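Long-range contact in type IV pilus biogenesis factor PilY1 (Pseudomonas aeruginosa, PDB 3HX6), which primes assembly of type IV pili, stabilises the fibres, probably by opposing retraction, and takes part in twitching motility and host-cell adhesion: residues G213-I227 against K238-S252. The protein carries 3 engineered substitutions. Residues are numbered along the deposited sequence; the frame is centred on the assembly and turned at random.
Sequences GNGYSSMNDKAALLI and KLEVTGRTGVPNGLS. Engineered in segment 213-227: M219 (natural residue Leu).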
ATOM      1  N   GLY A 213       6.225 -21.145  22.436  1.00 12.74           N
ATOM      2  CA  GLY A 213       5.961 -22.439  23.037  1.00 11.79           C
ATOM      3  C   GLY A 213       7.310 -23.065  23.351  1.00 13.39           C
ATOM      4  O   GLY A 213       8.306 -22.707  22.720  1.00 13.63           O
ATOM      5  N   ASN A 214       7.363 -23.986  24.312  1.00 12.01           N
ATOM      6  CA  ASN A 214       8.636 -24.613  24.667  1.00 13.18           C
ATOM      7  C   ASN A 214       9.153 -25.528  23.563  1.00 14.39           C
ATOM      8  O   ASN A 214      10.323 -25.912  23.547  1.00 14.68           O
ATOM      9  CB  ASN A 214       8.505 -25.397  25.974  1.00 14.33           C
ATOM     10  CG  ASN A 214       7.636 -26.633  25.836  1.00 15.70           C
ATOM     11  OD1 ASN A 214       6.514 -26.566  25.339  1.00 13.03           O
ATOM     12  ND2 ASN A 214       8.154 -27.771  26.290  1.00 12.96           N
ATOM     13  N   GLY A 215       8.295 -25.885  22.622  1.00 13.58           N
ATOM     14  CA  GLY A 215       8.783 -26.740  21.559  1.00 15.99           C
ATOM     15  C   GLY A 215       8.537 -28.219  21.781  1.00 16.38           C
ATOM     16  O   GLY A 215       7.858 -28.617  22.723  1.00 12.79           O
ATOM     17  N   TYR A 216       9.145 -29.039  20.935  1.00 16.89           N
ATOM     18  CA  TYR A 216       8.905 -30.471  20.989  1.00 17.61           C
ATOM     19  C   TYR A 216      10.052 -31.358  21.445  1.00 17.08           C
ATOM     20  O   TYR A 216      11.220 -31.031  21.267  1.00 18.08           O
ATOM     21  CB  TYR A 216       8.412 -30.905  19.610  1.00 15.90           C
ATOM     22  CG  TYR A 216       7.438 -29.910  19.007  1.00 16.78           C
ATOM     23  CD1 TYR A 216       6.381 -29.407  19.762  1.00 16.74           C
ATOM     24  CD2 TYR A 216       7.559 -29.489  17.685  1.00 16.04           C
ATOM     25  CE1 TYR A 216       5.466 -28.512  19.220  1.00 15.89           C
ATOM     26  CE2 TYR A 216       6.644 -28.590  17.130  1.00 16.54           C
ATOM     27  CZ  TYR A 216       5.599 -28.110  17.908  1.00 16.43           C
ATOM     28  OH  TYR A 216       4.668 -27.247  17.381  1.00 14.25           O
ATOM     29  N   SER A 217       9.686 -32.492  22.035  1.00 20.22           N
ATOM     30  CA  SER A 217      10.641 -33.475  22.527  1.00 22.51           C
ATOM     31  C   SER A 217      11.567 -32.908  23.587  1.00 23.21           C
ATOM     32  O   SER A 217      12.759 -33.221  23.608  1.00 25.36           O
ATOM     33  CB  SER A 217      11.471 -34.036  21.369  1.00 24.01           C
ATOM     34  OG  SER A 217      10.625 -34.578  20.370  1.00 31.37           O
ATOM     35  N   SER A 218      11.030 -32.060  24.457  1.00 21.47           N
ATOM     36  CA  SER A 218      11.834 -31.497  25.528  1.00 20.14           C
ATOM     37  C   SER A 218      12.101 -32.643  26.505  1.00 22.44           C
ATOM     38  O   SER A 218      11.442 -33.684  26.438  1.00 20.30           O
ATOM     39  CB  SER A 218      11.085 -30.352  26.224  1.00 19.36           C
ATOM     40  OG  SER A 218       9.835 -30.774  26.741  1.00 17.04           O
ATOM     41  N   MET A 219      13.060 -32.443  27.403  1.00 23.61           N
ATOM     42  CA  MET A 219      13.461 -33.448  28.388  1.00 26.84           C
ATOM     43  C   MET A 219      12.337 -34.279  29.013  1.00 27.27           C
ATOM     44  O   MET A 219      12.402 -35.507  29.018  1.00 27.90           O
ATOM     45  CB  MET A 219      14.262 -32.782  29.508  1.00 30.20           C
ATOM     46  CG  MET A 219      14.923 -33.763  30.470  1.00 36.60           C
ATOM     47  SD  MET A 219      16.252 -34.736  29.702  1.00 45.77           S
ATOM     48  CE  MET A 219      15.352 -36.182  29.116  1.00 41.60           C
ATOM     49  N   ASN A 220      11.316 -33.619  29.547  1.00 25.59           N
ATOM     50  CA  ASN A 220      10.218 -34.334  30.183  1.00 25.74           C
ATOM     51  C   ASN A 220       8.905 -34.318  29.404  1.00 25.14           C
ATOM     52  O   ASN A 220       7.831 -34.515  29.979  1.00 24.47           O
ATOM     53  CB  ASN A 220      10.006 -33.784  31.591  1.00 26.13           C
ATOM     54  CG  ASN A 220      11.193 -34.053  32.496  1.00 29.64           C
ATOM     55  OD1 ASN A 220      11.512 -35.205  32.795  1.00 30.93           O
ATOM     56  ND2 ASN A 220      11.864 -32.993  32.925  1.00 30.47           N
ATOM     57  N   ASP A 221       9.000 -34.095  28.096  1.00 23.37           N
ATOM     58  CA  ASP A 221       7.834 -34.060  27.214  1.00 24.09           C
ATOM     59  C   ASP A 221       6.682 -33.192  27.700  1.00 21.58           C
ATOM     60  O   ASP A 221       5.517 -33.497  27.438  1.00 21.20           O
ATOM     61  CB  ASP A 221       7.314 -35.477  26.963  1.00 28.87           C
ATOM     62  CG  ASP A 221       8.267 -36.306  26.131  1.00 32.84           C
ATOM     63  OD1 ASP A 221       8.609 -35.875  25.006  1.00 35.59           O
ATOM     64  OD2 ASP A 221       8.670 -37.390  26.601  1.00 36.63           O
ATOM     65  N   LYS A 222       7.003 -32.110  28.400  1.00 19.27           N
ATOM     66  CA  LYS A 222       5.967 -31.213  28.891  1.00 19.76           C
ATOM     67  C   LYS A 222       5.698 -30.113  27.879  1.00 18.50           C
ATOM     68  O   LYS A 222       6.458 -29.923  26.931  1.00 17.09           O
ATOM     69  CB  LYS A 222       6.388 -30.574  30.215  1.00 22.44           C
ATOM     70  CG  LYS A 222       6.560 -31.562  31.355  1.00 26.52           C
ATOM     71  CD  LYS A 222       7.085 -30.856  32.592  1.00 32.35           C
ATOM     72  CE  LYS A 222       7.339 -31.827  33.735  1.00 33.95           C
ATOM     73  NZ  LYS A 222       7.900 -31.124  34.926  1.00 36.75           N
ATOM     74  N   ALA A 223       4.599 -29.400  28.088  1.00 17.54           N
ATOM     75  CA  ALA A 223       4.220 -28.289  27.234  1.00 17.30           C
ATOM     76  C   ALA A 223       4.163 -27.068  28.140  1.00 16.36           C
ATOM     77  O   ALA A 223       3.594 -27.134  29.226  1.00 16.58           O
ATOM     78  CB  ALA A 223       2.859 -28.546  26.605  1.00 14.41           C
ATOM     79  N   ALA A 224       4.760 -25.960  27.707  1.00 14.77           N
ATOM     80  CA  ALA A 224       4.750 -24.746  28.516  1.00 13.94           C
ATOM     81  C   ALA A 224       4.969 -23.495  27.682  1.00 13.90           C
ATOM     82  O   ALA A 224       5.675 -23.524  26.679  1.00 12.59           O
ATOM     83  CB  ALA A 224       5.827 -24.830  29.597  1.00 15.31           C
ATOM     84  N   LEU A 225       4.348 -22.396  28.093  1.00 14.34           N
ATOM     85  CA  LEU A 225       4.530 -21.135  27.394  1.00 14.21           C
ATOM     86  C   LEU A 225       5.784 -20.527  28.003  1.00 14.75           C
ATOM     87  O   LEU A 225       5.911 -20.447  29.226  1.00 17.19           O
ATOM     88  CB  LEU A 225       3.345 -20.186  27.625  1.00 13.93           C
ATOM     89  CG  LEU A 225       3.418 -18.873  26.829  1.00 15.14           C
ATOM     90  CD1 LEU A 225       3.158 -19.172  25.350  1.00 11.31           C
ATOM     91  CD2 LEU A 225       2.390 -17.869  27.349  1.00 15.19           C
ATOM     92  N   LEU A 226       6.721 -20.123  27.162  1.00 12.34           N
ATOM     93  CA  LEU A 226       7.936 -19.515  27.658  1.00 13.55           C
ATOM     94  C   LEU A 226       7.836 -18.016  27.424  1.00 14.89           C
ATOM     95  O   LEU A 226       7.512 -17.569  26.326  1.00 15.59           O
ATOM     96  CB  LEU A 226       9.163 -20.079  26.934  1.00 12.77           C
ATOM     97  CG  LEU A 226       9.371 -21.601  27.014  1.00 15.10           C
ATOM     98  CD1 LEU A 226      10.674 -21.988  26.313  1.00 11.58           C
ATOM     99  CD2 LEU A 226       9.408 -22.041  28.470  1.00 13.29           C
ATOM    100  N   ILE A 227       8.082 -17.249  28.475  1.00 14.43           N
ATOM    101  CA  ILE A 227       8.055 -15.804  28.377  1.00 15.41           C
ATOM    102  C   ILE A 227       9.479 -15.393  28.701  1.00 16.10           C
ATOM    103  O   ILE A 227       9.907 -15.404  29.856  1.00 15.72           O
ATOM    104  CB  ILE A 227       7.046 -15.201  29.363  1.00 15.59           C
ATOM    105  CG1 ILE A 227       5.636 -15.674  28.983  1.00 16.01           C
ATOM    106  CG2 ILE A 227       7.123 -13.678  29.328  1.00 15.77           C
ATOM    107  CD1 ILE A 227       4.528 -15.153  29.880  1.00 15.48           C
ATOM    108  N   LYS A 238       7.583 -19.249  33.069  1.00 19.06           N
ATOM    109  CA  LYS A 238       7.344 -20.483  32.345  1.00 20.25           C
ATOM    110  C   LYS A 238       5.973 -20.889  32.846  1.00 20.69           C
ATOM    111  O   LYS A 238       5.783 -21.113  34.042  1.00 21.80           O
ATOM    112  CB  LYS A 238       8.376 -21.555  32.699  1.00 21.60           C
ATOM    113  CG  LYS A 238       8.028 -22.933  32.145  1.00 25.47           C
ATOM    114  CD  LYS A 238       9.262 -23.713  31.710  1.00 27.90           C
ATOM    115  CE  LYS A 238      10.256 -23.929  32.847  1.00 32.77           C
ATOM    116  NZ  LYS A 238       9.824 -24.965  33.803  1.00 32.71           N
ATOM    117  N   LEU A 239       5.011 -20.939  31.937  1.00 19.18           N
ATOM    118  CA  LEU A 239       3.654 -21.318  32.289  1.00 18.17           C
ATOM    119  C   LEU A 239       3.404 -22.741  31.817  1.00 19.16           C
ATOM    120  O   LEU A 239       3.021 -22.976  30.667  1.00 16.37           O
ATOM    121  CB  LEU A 239       2.659 -20.355  31.636  1.00 19.39           C
ATOM    122  CG  LEU A 239       2.273 -19.075  32.385  1.00 21.67           C
ATOM    123  CD1 LEU A 239       3.359 -18.654  33.349  1.00 23.05           C
ATOM    124  CD2 LEU A 239       1.968 -17.978  31.371  1.00 18.61           C
ATOM    125  N   GLU A 240       3.633 -23.691  32.715  1.00 19.47           N
ATOM    126  CA  GLU A 240       3.446 -25.087  32.381  1.00 22.67           C
ATOM    127  C   GLU A 240       1.974 -25.419  32.310  1.00 20.77           C
ATOM    128  O   GLU A 240       1.150 -24.886  33.046  1.00 22.04           O
ATOM    129  CB  GLU A 240       4.116 -26.012  33.402  1.00 26.26           C
ATOM    130  CG  GLU A 240       4.229 -27.446  32.881  1.00 34.39           C
ATOM    131  CD  GLU A 240       4.713 -28.434  33.925  1.00 39.55           C
ATOM    132  OE1 GLU A 240       5.773 -28.187  34.540  1.00 43.75           O
ATOM    133  OE2 GLU A 240       4.032 -29.461  34.126  1.00 41.72           O
ATOM    134  N   VAL A 241       1.669 -26.320  31.401  1.00 19.00           N
ATOM    135  CA  VAL A 241       0.324 -26.769  31.169  1.00 19.66           C
ATOM    136  C   VAL A 241       0.348 -28.266  31.480  1.00 19.36           C
ATOM    137  O   VAL A 241       1.363 -28.917  31.249  1.00 17.34           O
ATOM    138  CB  VAL A 241      -0.017 -26.460  29.700  1.00 22.29           C
ATOM    139  CG1 VAL A 241      -0.208 -27.732  28.913  1.00 24.52           C
ATOM    140  CG2 VAL A 241      -1.177 -25.520  29.646  1.00 24.91           C
ATOM    141  N   THR A 242      -0.740 -28.806  32.026  1.00 17.36           N
ATOM    142  CA  THR A 242      -0.765 -30.233  32.360  1.00 19.27           C
ATOM    143  C   THR A 242      -1.124 -31.122  31.175  1.00 18.90           C
ATOM    144  O   THR A 242      -0.301 -31.917  30.720  1.00 18.99           O
ATOM    145  CB  THR A 242      -1.754 -30.532  33.510  1.00 21.77           C
ATOM    146  OG1 THR A 242      -1.377 -29.784  34.673  1.00 23.21           O
ATOM    147  CG2 THR A 242      -1.741 -32.017  33.856  1.00 20.20           C
ATOM    148  N   GLY A 243      -2.346 -30.979  30.672  1.00 18.63           N
ATOM    149  CA  GLY A 243      -2.781 -31.792  29.550  1.00 17.57           C
ATOM    150  C   GLY A 243      -2.829 -33.251  29.965  1.00 19.45           C
ATOM    151  O   GLY A 243      -3.025 -33.563  31.139  1.00 17.90           O
ATOM    152  N   ARG A 244      -2.647 -34.147  29.002  1.00 20.74           N
ATOM    153  CA  ARG A 244      -2.651 -35.582  29.274  1.00 22.72           C
ATOM    154  C   ARG A 244      -1.218 -35.992  29.616  1.00 23.21           C
ATOM    155  O   ARG A 244      -0.305 -35.753  28.836  1.00 24.43           O
ATOM    156  CB  ARG A 244      -3.143 -36.334  28.037  1.00 23.33           C
ATOM    157  CG  ARG A 244      -4.561 -35.960  27.608  1.00 24.98           C
ATOM    158  CD  ARG A 244      -4.649 -35.873  26.093  1.00 27.55           C
ATOM    159  NE  ARG A 244      -4.108 -37.075  25.479  1.00 31.29           N
ATOM    160  CZ  ARG A 244      -3.656 -37.152  24.234  1.00 30.31           C
ATOM    161  NH1 ARG A 244      -3.673 -36.088  23.439  1.00 30.46           N
ATOM    162  NH2 ARG A 244      -3.183 -38.303  23.788  1.00 36.12           N
ATOM    163  N   THR A 245      -1.019 -36.604  30.779  1.00 24.48           N
ATOM    164  CA  THR A 245       0.328 -36.996  31.197  1.00 24.58           C
ATOM    165  C   THR A 245       0.787 -38.360  30.696  1.00 25.52           C
ATOM    166  O   THR A 245      -0.019 -39.187  30.263  1.00 25.28           O
ATOM    167  CB  THR A 245       0.463 -36.970  32.733  1.00 23.61           C
ATOM    168  OG1 THR A 245      -0.494 -37.860  33.316  1.00 21.77           O
ATOM    169  CG2 THR A 245       0.225 -35.559  33.261  1.00 22.49           C
ATOM    170  N   GLY A 246       2.096 -38.585  30.754  1.00 26.37           N
ATOM    171  CA  GLY A 246       2.648 -39.847  30.295  1.00 28.98           C
ATOM    172  C   GLY A 246       2.603 -39.975  28.783  1.00 30.12           C
ATOM    173  O   GLY A 246       2.957 -41.019  28.225  1.00 31.75           O
ATOM    174  N   VAL A 247       2.148 -38.917  28.119  1.00 28.33           N
ATOM    175  CA  VAL A 247       2.066 -38.888  26.659  1.00 26.63           C
ATOM    176  C   VAL A 247       2.860 -37.675  26.180  1.00 24.21           C
ATOM    177  O   VAL A 247       2.669 -36.571  26.673  1.00 24.29           O
ATOM    178  CB  VAL A 247       0.592 -38.768  26.172  1.00 26.56           C
ATOM    179  CG1 VAL A 247       0.551 -38.426  24.684  1.00 26.67           C
ATOM    180  CG2 VAL A 247      -0.141 -40.082  26.413  1.00 27.99           C
ATOM    181  N   PRO A 248       3.767 -37.868  25.214  1.00 24.33           N
ATOM    182  CA  PRO A 248       4.571 -36.753  24.704  1.00 22.64           C
ATOM    183  C   PRO A 248       3.758 -35.488  24.421  1.00 20.90           C
ATOM    184  O   PRO A 248       2.653 -35.558  23.881  1.00 18.94           O
ATOM    185  CB  PRO A 248       5.185 -37.328  23.432  1.00 23.36           C
ATOM    186  CG  PRO A 248       5.351 -38.778  23.776  1.00 25.03           C
ATOM    187  CD  PRO A 248       4.039 -39.103  24.457  1.00 24.53           C
ATOM    188  N   ASN A 249       4.303 -34.339  24.811  1.00 17.19           N
ATOM    189  CA  ASN A 249       3.647 -33.063  24.561  1.00 18.33           C
ATOM    190  C   ASN A 249       4.705 -31.986  24.339  1.00 17.69           C
ATOM    191  O   ASN A 249       5.892 -32.200  24.591  1.00 17.48           O
ATOM    192  CB  ASN A 249       2.735 -32.657  25.728  1.00 15.28           C
ATOM    193  CG  ASN A 249       1.632 -31.688  25.294  1.00 19.20           C
ATOM    194  OD1 ASN A 249       1.548 -31.317  24.123  1.00 16.59           O
ATOM    195  ND2 ASN A 249       0.779 -31.281  26.238  1.00 15.04           N
ATOM    196  N   GLY A 250       4.252 -30.831  23.865  1.00 15.86           N
ATOM    197  CA  GLY A 250       5.125 -29.705  23.593  1.00 12.17           C
ATOM    198  C   GLY A 250       4.202 -28.581  23.168  1.00 12.47           C
ATOM    199  O   GLY A 250       3.216 -28.831  22.469  1.00 11.91           O
ATOM    200  N   LEU A 251       4.484 -27.354  23.589  1.00 10.66           N
ATOM    201  CA  LEU A 251       3.617 -26.241  23.222  1.00 11.55           C
ATOM    202  C   LEU A 251       4.066 -25.626  21.900  1.00 11.97           C
ATOM    203  O   LEU A 251       5.256 -25.453  21.669  1.00 10.75           O
ATOM    204  CB  LEU A 251       3.620 -25.171  24.317  1.00 11.88           C
ATOM    205  CG  LEU A 251       2.496 -24.144  24.164  1.00 10.84           C
ATOM    206  CD1 LEU A 251       1.155 -24.853  24.382  1.00  8.96           C
ATOM    207  CD2 LEU A 251       2.665 -23.019  25.167  1.00  9.71           C
ATOM    208  N   SER A 252       3.108 -25.281  21.044  1.00 12.63           N
ATOM    209  CA  SER A 252       3.420 -24.706  19.737  1.00 12.81           C
ATOM    210  C   SER A 252       3.359 -23.180  19.695  1.00 13.44           C
ATOM    211  O   SER A 252       3.329 -22.524  20.739  1.00 11.52           O
ATOM    212  CB  SER A 252       2.479 -25.294  18.684  1.00 14.71           C
ATOM    213  OG  SER A 252       2.587 -26.709  18.664  1.00 15.41           O
TER
HETATM  214  O   HOH W   1       8.346 -30.866  24.420  1.00 15.36           O
HETATM  215  O   HOH W   2       7.425 -33.888  22.951  1.00 24.16           O
HETATM  216  O   HOH W   3       3.207 -34.811  28.515  1.00 22.86           O
HETATM  217  O   HOH W   4       2.871 -30.442  29.953  1.00 14.08           O
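The Y216 ring turns an edge to 238-252: the carbonyl O of G250 and OG of S252 lie there near the ring plane, with Y216 OH 2.5 Å from S252 OG, while the F353 ring meets it with the planes about 35° apart. The N214 amide works through both ends. Its OD1 takes L251 N at 2.8 Å, tilted 19° from the carbonyl plane, and also A224 N, which sits well above that plane; ND2 donates to K222 O and to D190 O. G215 N closes on L251 O at 3.2 Å. The N249 amide lies against A223 CB (ND2 at 3.5 Å), and ND2 donates to D272 OD1. In this four-stranded antiparallel blade of the beta-propeller, 235-241 is an edge strand and pairs with 223-229, before the chain crosses to 251-257, first strand of the following blade. L225 and L239 exchange both backbone bonds, L239 N to L225 O at 2.9 Å. With CG anti to the backbone N (chi1 -166°), L251 lays CD2 3.8 Å from L225 CB, between the blades, where W278 and F280 also pack. On the other face, L226 CD2 runs alongside K238 CD at 3.6 Å, the lysine ending on D190.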